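Side-chain contacts in globin III, extracellular (Lumbricus terrestris, PDB 1X9F), which probably carries oxygen as a heme-bearing subunit of the earthworm's extracellular hemoglobin, and is bound here to carbon monoxide: residues 35-38 / 39-43; 56-59 / 60-63; 129-133 / 134-138; 65-68 / 69-72. One frame throughout, in Å; residues are numbered along the deposited sequence.

Contact 1 (35-38 / 39-43). With CMO (carbon monoxide), chain S.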
loop_
_atom_site.group_PDB
_atom_site.type_symbol
_atom_site.label_atom_id
_atom_site.label_comp_id
_atom_site.label_asym_id
_atom_site.label_seq_id
_atom_site.Cartn_x
_atom_site.Cartn_y
_atom_site.Cartn_z
ATOM N N PHE C 35 17.709 -24.346 -20.751
ATOM C CA PHE C 35 16.700 -23.791 -21.640
ATOM C C PHE C 35 16.984 -24.134 -23.104
ATOM O O PHE C 35 16.102 -24.626 -23.810
ATOM C CB PHE C 35 16.577 -22.278 -21.427
ATOM C CG PHE C 35 15.352 -21.673 -22.051
ATOM C CD1 PHE C 35 14.103 -22.268 -21.894
ATOM C CD2 PHE C 35 15.446 -20.492 -22.780
ATOM C CE1 PHE C 35 12.967 -21.707 -22.469
ATOM C CE2 PHE C 35 14.315 -19.918 -23.356
ATOM C CZ PHE C 35 13.074 -20.527 -23.201
ATOM N N GLY C 36 18.222 -23.896 -23.536
ATOM C CA GLY C 36 18.656 -24.189 -24.903
ATOM C C GLY C 36 18.537 -25.657 -25.263
ATOM O O GLY C 36 18.060 -25.998 -26.350
ATOM N N ARG C 37 18.974 -26.521 -24.351
ATOM C CA ARG C 37 18.794 -27.959 -24.510
ATOM C C ARG C 37 17.309 -28.289 -24.709
ATOM O O ARG C 37 16.949 -28.988 -25.660
ATOM C CB ARG C 37 19.384 -28.701 -23.308
ATOM C CG ARG C 37 19.566 -30.200 -23.495
ATOM C CD ARG C 37 18.428 -31.009 -22.882
ATOM N NE ARG C 37 18.912 -32.174 -22.145
ATOM C CZ ARG C 37 19.810 -32.120 -21.164
ATOM N NH1 ARG C 37 20.360 -30.955 -20.801
ATOM N NH2 ARG C 37 20.175 -33.236 -20.544
ATOM N N LEU C 38 16.457 -27.763 -23.832
ATOM C CA LEU C 38 15.020 -27.977 -23.939
ATOM C C LEU C 38 14.498 -27.564 -25.320
ATOM O O LEU C 38 13.817 -28.348 -25.986
ATOM C CB LEU C 38 14.281 -27.217 -22.837
ATOM C CG LEU C 38 12.759 -27.197 -22.996
ATOM C CD1 LEU C 38 12.097 -28.120 -21.985
ATOM C CD2 LEU C 38 12.239 -25.777 -22.854
ATOM N N LEU C 39 14.835 -26.345 -25.744
ATOM C CA LEU C 39 14.391 -25.825 -27.043
ATOM C C LEU C 39 14.789 -26.704 -28.226
ATOM O O LEU C 39 13.933 -27.098 -29.020
ATOM C CB LEU C 39 14.882 -24.389 -27.262
ATOM C CG LEU C 39 14.427 -23.335 -26.247
ATOM C CD1 LEU C 39 15.221 -22.046 -26.420
ATOM C CD2 LEU C 39 12.923 -23.068 -26.322
ATOM N N LEU C 40 16.075 -27.010 -28.350
ATOM C CA LEU C 40 16.546 -27.793 -29.488
ATOM C C LEU C 40 16.024 -29.223 -29.434
ATOM O O LEU C 40 15.623 -29.786 -30.459
ATOM C CB LEU C 40 18.071 -27.766 -29.563
ATOM C CG LEU C 40 18.665 -26.381 -29.828
ATOM C CD1 LEU C 40 20.182 -26.444 -29.741
ATOM C CD2 LEU C 40 18.234 -25.840 -31.194
ATOM N N THR C 41 16.017 -29.801 -28.237
ATOM C CA THR C 41 15.453 -31.133 -28.028
ATOM C C THR C 41 14.012 -31.223 -28.539
ATOM O O THR C 41 13.659 -32.168 -29.254
ATOM C CB THR C 41 15.554 -31.520 -26.536
ATOM O OG1 THR C 41 16.795 -32.204 -26.315
ATOM C CG2 THR C 41 14.504 -32.565 -26.144
ATOM N N LYS C 42 13.197 -30.231 -28.177
ATOM C CA LYS C 42 11.810 -30.144 -28.623
ATOM C C LYS C 42 11.757 -29.959 -30.138
ATOM O O LYS C 42 10.901 -30.542 -30.812
ATOM C CB LYS C 42 11.091 -28.997 -27.898
ATOM C CG LYS C 42 9.599 -28.827 -28.220
ATOM C CD LYS C 42 8.702 -29.819 -27.475
ATOM C CE LYS C 42 7.216 -29.508 -27.695
ATOM N NZ LYS C 42 6.814 -29.565 -29.144
ATOM N N LEU C 43 12.683 -29.161 -30.668
ATOM C CA LEU C 43 12.773 -28.959 -32.108
ATOM C C LEU C 43 13.013 -30.278 -32.832
ATOM O O LEU C 43 12.318 -30.581 -33.803
ATOM C CB LEU C 43 13.856 -27.937 -32.466
ATOM C CG LEU C 43 14.052 -27.658 -33.965
ATOM C CD1 LEU C 43 12.850 -26.905 -34.568
ATOM C CD2 LEU C 43 15.322 -26.852 -34.185
HETATM C C CMO S . 21.560 -23.439 -32.967
HETATM O O CMO S . 21.000 -24.100 -32.110
HETATM O O HOH W 1 16.916 -33.743 -23.631
#
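Leu39 lays its branched end over one face of the Phe35 ring, one turn back along the same helix. Its CD1 stands 4.0 Å from the ring centroid, a CH-pi contact, while CD2 lies 4.0 Å from Phe35 CZ. With CG beside the backbone N (chi1 -60°), the Leu39 branch reaches back to this ring. This is the tight side. Phe116, Ile119 and Leu120 of helix 110-127 also pack on Leu39. An alanine at Leu39 is likely to leave the Phe35 face without its methyl cover and open a gap toward helix 110-127. Backbone bonds such as Leu40 N to Gly36 O, 3.0 Å, keep the turns regular. The segment belongs to helix 28-46, the B helix of the globin fold, which helps to wall the distal heme pocket. There Leu40 presents both methyls to the ligand, with CD2 3.4 Å from the carbon monoxide O. The other side is looser and wetter. Arg37 and Thr41 run side by side, and one water joins them, 2.9 Å from Arg37 NE and 3.1 Å from Thr41 OG1. The water lies in the guanidinium plane, at its edge. Lys42 turns its end away to a salt bridge with Asp46.

Contact 2 (56-59 / 60-63). With HEM (protoporphyrin IX containing Fe), chain R.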
loop_
_atom_site.group_PDB
_atom_site.type_symbol
_atom_site.label_atom_id
_atom_site.label_comp_id
_atom_site.label_asym_id
_atom_site.label_seq_id
_atom_site.Cartn_x
_atom_site.Cartn_y
_atom_site.Cartn_z
ATOM N N ARG C 56 27.176 -33.215 -35.314
ATOM C CA ARG C 56 28.485 -32.630 -35.049
ATOM C C ARG C 56 28.595 -32.129 -33.602
ATOM O O ARG C 56 29.693 -32.075 -33.043
ATOM C CB ARG C 56 28.760 -31.491 -36.055
ATOM C CG ARG C 56 30.235 -31.191 -36.357
ATOM C CD ARG C 56 30.974 -30.368 -35.291
ATOM N NE ARG C 56 30.677 -28.930 -35.316
ATOM C CZ ARG C 56 30.955 -28.083 -34.317
ATOM N NH1 ARG C 56 31.518 -28.524 -33.198
ATOM N NH2 ARG C 56 30.659 -26.795 -34.433
ATOM N N VAL C 57 27.460 -31.781 -32.992
ATOM C CA VAL C 57 27.489 -31.286 -31.610
ATOM C C VAL C 57 26.975 -32.284 -30.575
ATOM O O VAL C 57 26.803 -31.935 -29.404
ATOM C CB VAL C 57 26.779 -29.912 -31.443
ATOM C CG1 VAL C 57 27.606 -28.801 -32.078
ATOM C CG2 VAL C 57 25.356 -29.940 -32.001
ATOM N N ASP C 58 26.738 -33.518 -31.019
ATOM C CA ASP C 58 26.405 -34.632 -30.132
ATOM C C ASP C 58 25.063 -34.440 -29.411
ATOM O O ASP C 58 24.953 -34.665 -28.200
ATOM C CB ASP C 58 27.555 -34.869 -29.137
ATOM C CG ASP C 58 27.489 -36.226 -28.466
ATOM O OD1 ASP C 58 26.954 -37.179 -29.075
ATOM O OD2 ASP C 58 27.959 -36.434 -27.326
ATOM N N ILE C 59 24.044 -34.025 -30.162
ATOM C CA ILE C 59 22.694 -33.928 -29.615
ATOM C C ILE C 59 22.271 -35.286 -29.063
ATOM O O ILE C 59 21.431 -35.367 -28.163
ATOM C CB ILE C 59 21.688 -33.406 -30.674
ATOM C CG1 ILE C 59 20.339 -33.083 -30.017
ATOM C CG2 ILE C 59 21.512 -34.409 -31.826
ATOM C CD1 ILE C 59 19.415 -32.233 -30.873
ATOM N N GLU C 60 22.881 -36.342 -29.604
ATOM C CA GLU C 60 22.655 -37.711 -29.157
ATOM C C GLU C 60 22.833 -37.808 -27.649
ATOM O O GLU C 60 22.134 -38.569 -26.980
ATOM C CB GLU C 60 23.622 -38.659 -29.862
ATOM C CG GLU C 60 23.307 -40.138 -29.693
ATOM C CD GLU C 60 24.337 -41.036 -30.352
ATOM O OE1 GLU C 60 24.058 -42.244 -30.500
ATOM O OE2 GLU C 60 25.426 -40.541 -30.724
ATOM N N HIS C 61 23.767 -37.024 -27.125
ATOM C CA HIS C 61 24.002 -36.959 -25.700
ATOM C C HIS C 61 23.708 -35.541 -25.226
ATOM O O HIS C 61 24.619 -34.796 -24.849
ATOM C CB HIS C 61 25.438 -37.375 -25.395
ATOM C CG HIS C 61 25.799 -38.720 -25.943
ATOM N ND1 HIS C 61 26.064 -38.935 -27.279
ATOM C CD2 HIS C 61 25.931 -39.922 -25.336
ATOM C CE1 HIS C 61 26.346 -40.211 -27.472
ATOM N NE2 HIS C 61 26.271 -40.832 -26.309
ATOM N N ALA C 62 22.426 -35.182 -25.251
ATOM C CA ALA C 62 21.957 -33.839 -24.890
ATOM C C ALA C 62 22.625 -33.228 -23.654
ATOM O O ALA C 62 22.864 -32.018 -23.614
ATOM C CB ALA C 62 20.442 -33.840 -24.727
ATOM N N GLU C 63 22.919 -34.057 -22.658
ATOM C CA GLU C 63 23.518 -33.581 -21.414
ATOM C C GLU C 63 25.036 -33.467 -21.513
ATOM O O GLU C 63 25.681 -32.939 -20.605
ATOM C CB GLU C 63 23.114 -34.487 -20.237
ATOM C CG GLU C 63 23.658 -35.921 -20.269
ATOM C CD GLU C 63 23.180 -36.746 -21.464
ATOM O OE1 GLU C 63 21.963 -36.734 -21.769
ATOM O OE2 GLU C 63 24.024 -37.423 -22.091
HETATM C CHA HEM R . 24.989 -23.237 -35.041
HETATM C CHB HEM R . 22.581 -19.321 -33.335
HETATM C CHC HEM R . 18.308 -21.311 -34.598
HETATM C CHD HEM R . 20.748 -25.060 -36.627
HETATM C C1A HEM R . 24.698 -21.952 -34.376
HETATM C C2A HEM R . 25.715 -21.189 -33.804
HETATM C C3A HEM R . 25.039 -20.000 -33.276
HETATM C C4A HEM R . 23.642 -20.278 -33.647
HETATM C CMA HEM R . 25.610 -18.809 -32.547
HETATM C CAA HEM R . 27.184 -21.507 -33.731
HETATM C CBA HEM R . 27.927 -20.754 -34.819
HETATM C CGA HEM R . 29.390 -21.076 -34.666
HETATM O O1A HEM R . 30.054 -20.448 -33.814
HETATM O O2A HEM R . 29.879 -21.962 -35.397
HETATM C C1B HEM R . 21.151 -19.531 -33.537
HETATM C C2B HEM R . 20.226 -18.607 -33.065
HETATM C C3B HEM R . 19.068 -19.218 -33.416
HETATM C C4B HEM R . 19.332 -20.399 -34.076
HETATM C CMB HEM R . 20.434 -17.295 -32.344
HETATM C CAB HEM R . 17.866 -18.672 -33.209
HETATM C CBB HEM R . 16.836 -17.887 -32.783
HETATM C C1C HEM R . 18.621 -22.575 -35.285
HETATM C C2C HEM R . 17.623 -23.408 -35.762
HETATM C C3C HEM R . 18.335 -24.429 -36.334
HETATM C C4C HEM R . 19.674 -24.180 -36.137
HETATM C CMC HEM R . 16.128 -23.222 -35.711
HETATM C CAC HEM R . 17.749 -25.637 -36.967
HETATM C CBC HEM R . 17.733 -25.987 -38.320
HETATM C C1D HEM R . 22.189 -24.902 -36.375
HETATM C C2D HEM R . 23.105 -25.874 -36.767
HETATM C C3D HEM R . 24.328 -25.399 -36.345
HETATM C C4D HEM R . 23.993 -24.114 -35.687
HETATM C CMD HEM R . 22.813 -27.157 -37.511
HETATM C CAD HEM R . 25.680 -26.038 -36.502
HETATM C CBD HEM R . 25.873 -26.985 -35.326
HETATM C CGD HEM R . 27.275 -27.516 -35.429
HETATM O O1D HEM R . 27.479 -28.562 -36.080
HETATM O O2D HEM R . 28.173 -26.869 -34.859
HETATM N NA HEM R . 23.440 -21.428 -34.327
HETATM N NB HEM R . 20.666 -20.645 -34.156
HETATM N NC HEM R . 19.895 -23.012 -35.507
HETATM N ND HEM R . 22.672 -23.820 -35.710
HETATM FE FE HEM R . 21.678 -22.214 -34.960
#
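Asp58 and His61 are joined by a His-carboxylate hydrogen bond across a short 3-10 turn, in the globin loop between helices 50-53 and 65-83. His61 ND1 donates to Asp58 OD1 at 2.7 Å. The donor comes on the syn side of the oxygen, somewhat out of the carboxylate plane, and the bond is bent. The carboxylate and the imidazole are turned 42° from each other. Two torsions bring them together. Asp58 CG lies opposite its own backbone N (chi1 -163°), and His61 CG folds back beside its own (chi1 -55°). The backbone closes the same turn, with His61 N giving a bond of 2.9 Å to Asp58 O. Asp58 itself has a left-handed backbone conformation.

Glu60 is fully extended and points to the surface. Its OE2 is 4.0 Å from Asp58 OD1. The two acids would tend to favour a protonated His61, though Lys66, which packs on Asp58, may offset part of their charge. Ile59 turns away from this polar group and packs on Phe67 of helix 65-83.

Arg56 and Val57 take no part in the turn but reach the heme. The Arg56 chain bends at chi2 and chi3 and brings its guanidinium to a propionate, whose O2D lies over one face, with NE 3.3 Å from heme O2D. Val57 CG1 sits 4.0 Å above the guanidinium plane, over its centre, and 3.4 Å from heme O2D.

Contact 3 (129-133 / 134-138)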
loop_
_atom_site.group_PDB
_atom_site.type_symbol
_atom_site.label_atom_id
_atom_site.label_comp_id
_atom_site.label_asym_id
_atom_site.label_seq_id
_atom_site.Cartn_x
_atom_site.Cartn_y
_atom_site.Cartn_z
ATOM N N ASP C 129 7.815 -14.908 -15.715
ATOM C CA ASP C 129 6.452 -14.647 -15.244
ATOM C C ASP C 129 5.936 -13.297 -15.736
ATOM O O ASP C 129 4.815 -12.891 -15.418
ATOM C CB ASP C 129 6.323 -14.793 -13.720
ATOM C CG ASP C 129 7.182 -13.803 -12.946
ATOM O OD1 ASP C 129 7.742 -12.856 -13.549
ATOM O OD2 ASP C 129 7.351 -13.898 -11.709
ATOM N N ASP C 130 6.760 -12.613 -16.522
ATOM C CA ASP C 130 6.334 -11.391 -17.179
ATOM C C ASP C 130 6.635 -11.480 -18.675
ATOM O O ASP C 130 7.799 -11.465 -19.079
ATOM C CB ASP C 130 7.039 -10.196 -16.545
ATOM C CG ASP C 130 6.405 -8.875 -16.923
ATOM O OD1 ASP C 130 7.121 -7.853 -16.891
ATOM O OD2 ASP C 130 5.207 -8.752 -17.265
ATOM N N TYR C 131 5.593 -11.581 -19.495
ATOM C CA TYR C 131 5.792 -11.885 -20.906
ATOM C C TYR C 131 4.738 -11.235 -21.771
ATOM O O TYR C 131 3.591 -11.671 -21.778
ATOM C CB TYR C 131 5.764 -13.408 -21.114
ATOM C CG TYR C 131 5.961 -13.885 -22.546
ATOM C CD1 TYR C 131 7.237 -13.955 -23.104
ATOM C CD2 TYR C 131 4.877 -14.298 -23.330
ATOM C CE1 TYR C 131 7.433 -14.406 -24.407
ATOM C CE2 TYR C 131 5.067 -14.751 -24.640
ATOM C CZ TYR C 131 6.351 -14.798 -25.167
ATOM O OH TYR C 131 6.579 -15.237 -26.451
ATOM N N ASP C 132 5.119 -10.193 -22.501
ATOM C CA ASP C 132 4.219 -9.611 -23.486
ATOM C C ASP C 132 4.288 -10.460 -24.738
ATOM O O ASP C 132 5.286 -10.418 -25.466
ATOM C CB ASP C 132 4.610 -8.171 -23.814
ATOM C CG ASP C 132 3.578 -7.479 -24.690
ATOM O OD1 ASP C 132 2.815 -6.650 -24.146
ATOM O OD2 ASP C 132 3.435 -7.707 -25.917
ATOM N N ALA C 133 3.237 -11.231 -24.994
ATOM C CA ALA C 133 3.252 -12.142 -26.134
ATOM C C ALA C 133 3.388 -11.420 -27.465
ATOM O O ALA C 133 4.063 -11.917 -28.364
ATOM C CB ALA C 133 2.027 -13.055 -26.138
ATOM N N LEU C 134 2.765 -10.250 -27.586
ATOM C CA LEU C 134 2.769 -9.510 -28.849
ATOM C C LEU C 134 4.142 -8.944 -29.190
ATOM O O LEU C 134 4.592 -9.052 -30.331
ATOM C CB LEU C 134 1.704 -8.405 -28.849
ATOM C CG LEU C 134 0.250 -8.893 -28.807
ATOM C CD1 LEU C 134 -0.722 -7.734 -28.774
ATOM C CD2 LEU C 134 -0.086 -9.824 -29.970
ATOM N N ALA C 135 4.804 -8.359 -28.194
ATOM C CA ALA C 135 6.134 -7.782 -28.376
ATOM C C ALA C 135 7.185 -8.843 -28.711
ATOM O O ALA C 135 8.014 -8.641 -29.602
ATOM C CB ALA C 135 6.541 -6.997 -27.141
ATOM N N TRP C 136 7.148 -9.966 -27.999
ATOM C CA TRP C 136 8.085 -11.048 -28.257
ATOM C C TRP C 136 7.842 -11.638 -29.628
ATOM O O TRP C 136 8.788 -11.846 -30.380
ATOM C CB TRP C 136 7.985 -12.128 -27.188
ATOM C CG TRP C 136 8.801 -11.807 -25.996
ATOM C CD1 TRP C 136 8.395 -11.132 -24.889
ATOM C CD2 TRP C 136 10.180 -12.127 -25.788
ATOM N NE1 TRP C 136 9.432 -11.019 -23.996
ATOM C CE2 TRP C 136 10.541 -11.620 -24.524
ATOM C CE3 TRP C 136 11.151 -12.795 -26.540
ATOM C CZ2 TRP C 136 11.822 -11.761 -23.996
ATOM C CZ3 TRP C 136 12.421 -12.936 -26.016
ATOM C CH2 TRP C 136 12.745 -12.422 -24.756
ATOM N N LYS C 137 6.575 -11.883 -29.959
ATOM C CA LYS C 137 6.220 -12.446 -31.262
ATOM C C LYS C 137 6.824 -11.661 -32.432
ATOM O O LYS C 137 7.488 -12.243 -33.294
ATOM C CB LYS C 137 4.703 -12.565 -31.422
ATOM C CG LYS C 137 4.294 -13.310 -32.679
ATOM C CD LYS C 137 2.785 -13.375 -32.851
ATOM C CE LYS C 137 2.425 -14.012 -34.190
ATOM N NZ LYS C 137 3.139 -15.313 -34.431
ATOM N N SER C 138 6.601 -10.350 -32.448
ATOM C CA SER C 138 7.109 -9.514 -33.531
ATOM C C SER C 138 8.634 -9.376 -33.538
ATOM O O SER C 138 9.247 -9.396 -34.608
ATOM C CB SER C 138 6.436 -8.141 -33.519
ATOM O OG SER C 138 6.786 -7.423 -32.350
#
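Tyr131 and Trp136 form an offset aromatic stack where the loop 129-132 leads into helix 133-148. The Tyr131 ring and the five-membered ring of Trp136 have centroids 4.5 Å apart and planes at 22°. Tyr131 CE1 stands over the indole face near its rim, 3.3 Å from Trp136 CG. The phenol oxygen runs on past the indole, with OH 3.5 Å from Trp136 CB. Tyr131 CG lies opposite its backbone N (chi1 180°), which carries the ring forward over the first turn of the helix. With an alanine at Tyr131, this face of the indole would probably lose its aromatic cover, leaving a gap toward helix 110-127.

The hydrogen bonds start the helix. Asp132 is the N-cap. Its OD2 accepts from Ala135 N at 2.7 Å, on the anti side of the carboxylate oxygen. The acid's negative charge at the helix start is likely to be favourable to the helix dipole. The main chain takes over at once, with Trp136 N bonded to Asp132 O at 3.2 Å and Lys137 N to Ala133 O at 3.0 Å. Asp132 O also lies in the indole plane, at the edge by Trp136 CD1.

Asp132 OD2 has a second partner, a salt bridge to a basic side chain of another protein chain. Within the subunit, Tyr131 packs on Ala121, Leu124 and Pro125 of helix 110-127. Trp136 packs on Leu124 of that helix and on Val15 of helix 9-20.

Contact 4 (65-68 / 69-72). With CMO (carbon monoxide), chain S; HEM (protoporphyrin IX containing Fe), chain R.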
loop_
_atom_site.group_PDB
_atom_site.type_symbol
_atom_site.label_atom_id
_atom_site.label_comp_id
_atom_site.label_asym_id
_atom_site.label_seq_id
_atom_site.Cartn_x
_atom_site.Cartn_y
_atom_site.Cartn_z
ATOM N N PRO C 65 29.017 -32.556 -22.685
ATOM C CA PRO C 65 29.731 -31.277 -22.786
ATOM C C PRO C 65 29.659 -30.650 -24.181
ATOM O O PRO C 65 29.576 -29.426 -24.297
ATOM C CB PRO C 65 31.176 -31.638 -22.415
ATOM C CG PRO C 65 31.279 -33.112 -22.625
ATOM C CD PRO C 65 29.920 -33.669 -22.331
ATOM N N LYS C 66 29.676 -31.481 -25.221
ATOM C CA LYS C 66 29.549 -31.020 -26.605
ATOM C C LYS C 66 28.258 -30.241 -26.832
ATOM O O LYS C 66 28.290 -29.065 -27.216
ATOM C CB LYS C 66 29.602 -32.212 -27.566
ATOM C CG LYS C 66 30.999 -32.606 -28.029
ATOM C CD LYS C 66 31.302 -32.028 -29.412
ATOM C CE LYS C 66 32.745 -32.278 -29.846
ATOM N NZ LYS C 66 33.125 -33.738 -29.835
ATOM N N PHE C 67 27.129 -30.906 -26.593
ATOM C CA PHE C 67 25.829 -30.293 -26.823
ATOM C C PHE C 67 25.613 -29.098 -25.899
ATOM O O PHE C 67 25.053 -28.079 -26.313
ATOM C CB PHE C 67 24.685 -31.308 -26.707
ATOM C CG PHE C 67 23.409 -30.833 -27.339
ATOM C CD1 PHE C 67 23.370 -30.518 -28.699
ATOM C CD2 PHE C 67 22.255 -30.667 -26.580
ATOM C CE1 PHE C 67 22.198 -30.058 -29.296
ATOM C CE2 PHE C 67 21.078 -30.211 -27.168
ATOM C CZ PHE C 67 21.049 -29.905 -28.530
ATOM N N SER C 68 26.082 -29.229 -24.660
ATOM C CA SER C 68 26.027 -28.146 -23.687
ATOM C C SER C 68 26.661 -26.862 -24.210
ATOM O O SER C 68 26.029 -25.804 -24.170
ATOM C CB SER C 68 26.683 -28.558 -22.368
ATOM O OG SER C 68 25.841 -29.426 -21.631
ATOM N N ALA C 69 27.901 -26.953 -24.696
ATOM C CA ALA C 69 28.592 -25.793 -25.265
ATOM C C ALA C 69 27.772 -25.179 -26.392
ATOM O O ALA C 69 27.612 -23.955 -26.474
ATOM C CB ALA C 69 29.979 -26.178 -25.761
ATOM N N HIS C 70 27.238 -26.040 -27.244
ATOM C CA HIS C 70 26.435 -25.580 -28.344
ATOM C C HIS C 70 25.195 -24.819 -27.868
ATOM O O HIS C 70 24.829 -23.791 -28.438
ATOM C CB HIS C 70 26.027 -26.769 -29.183
ATOM C CG HIS C 70 25.055 -26.424 -30.252
ATOM N ND1 HIS C 70 25.429 -25.780 -31.410
ATOM C CD2 HIS C 70 23.722 -26.626 -30.339
ATOM C CE1 HIS C 70 24.366 -25.609 -32.170
ATOM N NE2 HIS C 70 23.317 -26.112 -31.542
ATOM N N ALA C 71 24.547 -25.336 -26.830
ATOM C CA ALA C 71 23.345 -24.710 -26.303
ATOM C C ALA C 71 23.667 -23.319 -25.765
ATOM O O ALA C 71 22.885 -22.387 -25.952
ATOM C CB ALA C 71 22.722 -25.577 -25.231
ATOM N N LEU C 72 24.819 -23.186 -25.107
ATOM C CA LEU C 72 25.324 -21.878 -24.687
ATOM C C LEU C 72 25.516 -20.981 -25.897
ATOM O O LEU C 72 25.220 -19.786 -25.856
ATOM C CB LEU C 72 26.660 -22.019 -23.951
ATOM C CG LEU C 72 26.597 -22.572 -22.529
ATOM C CD1 LEU C 72 27.984 -22.936 -22.044
ATOM C CD2 LEU C 72 25.951 -21.565 -21.580
HETATM C C CMO S . 21.560 -23.439 -32.967
HETATM O O CMO S . 21.000 -24.100 -32.110
HETATM C CHA HEM R . 24.989 -23.237 -35.041
HETATM C CHB HEM R . 22.581 -19.321 -33.335
HETATM C CHC HEM R . 18.308 -21.311 -34.598
HETATM C CHD HEM R . 20.748 -25.060 -36.627
HETATM C C1A HEM R . 24.698 -21.952 -34.376
HETATM C C2A HEM R . 25.715 -21.189 -33.804
HETATM C C3A HEM R . 25.039 -20.000 -33.276
HETATM C C4A HEM R . 23.642 -20.278 -33.647
HETATM C CMA HEM R . 25.610 -18.809 -32.547
HETATM C CAA HEM R . 27.184 -21.507 -33.731
HETATM C CBA HEM R . 27.927 -20.754 -34.819
HETATM C CGA HEM R . 29.390 -21.076 -34.666
HETATM O O1A HEM R . 30.054 -20.448 -33.814
HETATM O O2A HEM R . 29.879 -21.962 -35.397
HETATM C C1B HEM R . 21.151 -19.531 -33.537
HETATM C C2B HEM R . 20.226 -18.607 -33.065
HETATM C C3B HEM R . 19.068 -19.218 -33.416
HETATM C C4B HEM R . 19.332 -20.399 -34.076
HETATM C CMB HEM R . 20.434 -17.295 -32.344
HETATM C CAB HEM R . 17.866 -18.672 -33.209
HETATM C CBB HEM R . 16.836 -17.887 -32.783
HETATM C C1C HEM R . 18.621 -22.575 -35.285
HETATM C C2C HEM R . 17.623 -23.408 -35.762
HETATM C C3C HEM R . 18.335 -24.429 -36.334
HETATM C C4C HEM R . 19.674 -24.180 -36.137
HETATM C CMC HEM R . 16.128 -23.222 -35.711
HETATM C CAC HEM R . 17.749 -25.637 -36.967
HETATM C CBC HEM R . 17.733 -25.987 -38.320
HETATM C C1D HEM R . 22.189 -24.902 -36.375
HETATM C C2D HEM R . 23.105 -25.874 -36.767
HETATM C C3D HEM R . 24.328 -25.399 -36.345
HETATM C C4D HEM R . 23.993 -24.114 -35.687
HETATM C CMD HEM R . 22.813 -27.157 -37.511
HETATM C CAD HEM R . 25.680 -26.038 -36.502
HETATM C CBD HEM R . 25.873 -26.985 -35.326
HETATM C CGD HEM R . 27.275 -27.516 -35.429
HETATM O O1D HEM R . 27.479 -28.562 -36.080
HETATM O O2D HEM R . 28.173 -26.869 -34.859
HETATM N NA HEM R . 23.440 -21.428 -34.327
HETATM N NB HEM R . 20.666 -20.645 -34.156
HETATM N NC HEM R . 19.895 -23.012 -35.507
HETATM N ND HEM R . 22.672 -23.820 -35.710
HETATM FE FE HEM R . 21.678 -22.214 -34.960
#
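In the distal wall of the heme pocket, Phe67 and His70 meet almost one turn apart near the start of helix 65-83, the E helix of the globin fold. His70 holds the place of the distal histidine. Its NE2 donates a weak hydrogen bond to the carbon monoxide O, 3.1 Å away. The angle at the hydrogen is only 123°, so the grip on the ligand is slight. His70 CG stands opposite the backbone N (chi1 173°), and this sends the imidazole out from the helix to the ligand. Its CE1 also touches the heme, 3.8 Å from CBD of a propionate arm.

Phe67 packs beside the imidazole. Phe67 CE1 is 3.9 Å from His70 CD2. The two planes are near parallel, at 28°, but the rings are slid so far apart that they barely overlap. The contact is a glancing one between these two carbons, not a stack.

Regular helical bonds hold the two residues in place, among them His70 N to Lys66 O at 3.2 Å and Ala71 N to Phe67 O at 2.8 Å. Ser68 satisfies its hydroxyl with a bond to Gly64 O, just before the helix.

Val57 and Phe54 add to the lining around His70, the Phe54 ring being steeply inclined to the imidazole. Leu72 and Ser68 pack on Ile33 of helix 28-46. On another side of helix 65-83, Pro65 and Ala69 lie against Ala83 and Glu87 of the neighbouring Globin II chain.

In the fold
Along the chain the order is contact 1, contact 2, contact 4, contact 3. The first three gather on the heme side of the all-helical globin fold. Contacts 2 and 4 have centres about 8 Å apart, and contact 1 is about 11 Å from the centre of each. Helix 28-46, the loop 56-63 and helix 65-83 thus meet directly, with Phe67 at the junction. Contacts 1 and 4 both touch the carbon monoxide, and all three reach the heme. Contact 3 starts the last helix, 133-148. It lies across the chain's centre from contacts 2 and 4, about 30 and 27 Å away between centres, and packs the start of that helix against helices 9-20 and 110-127.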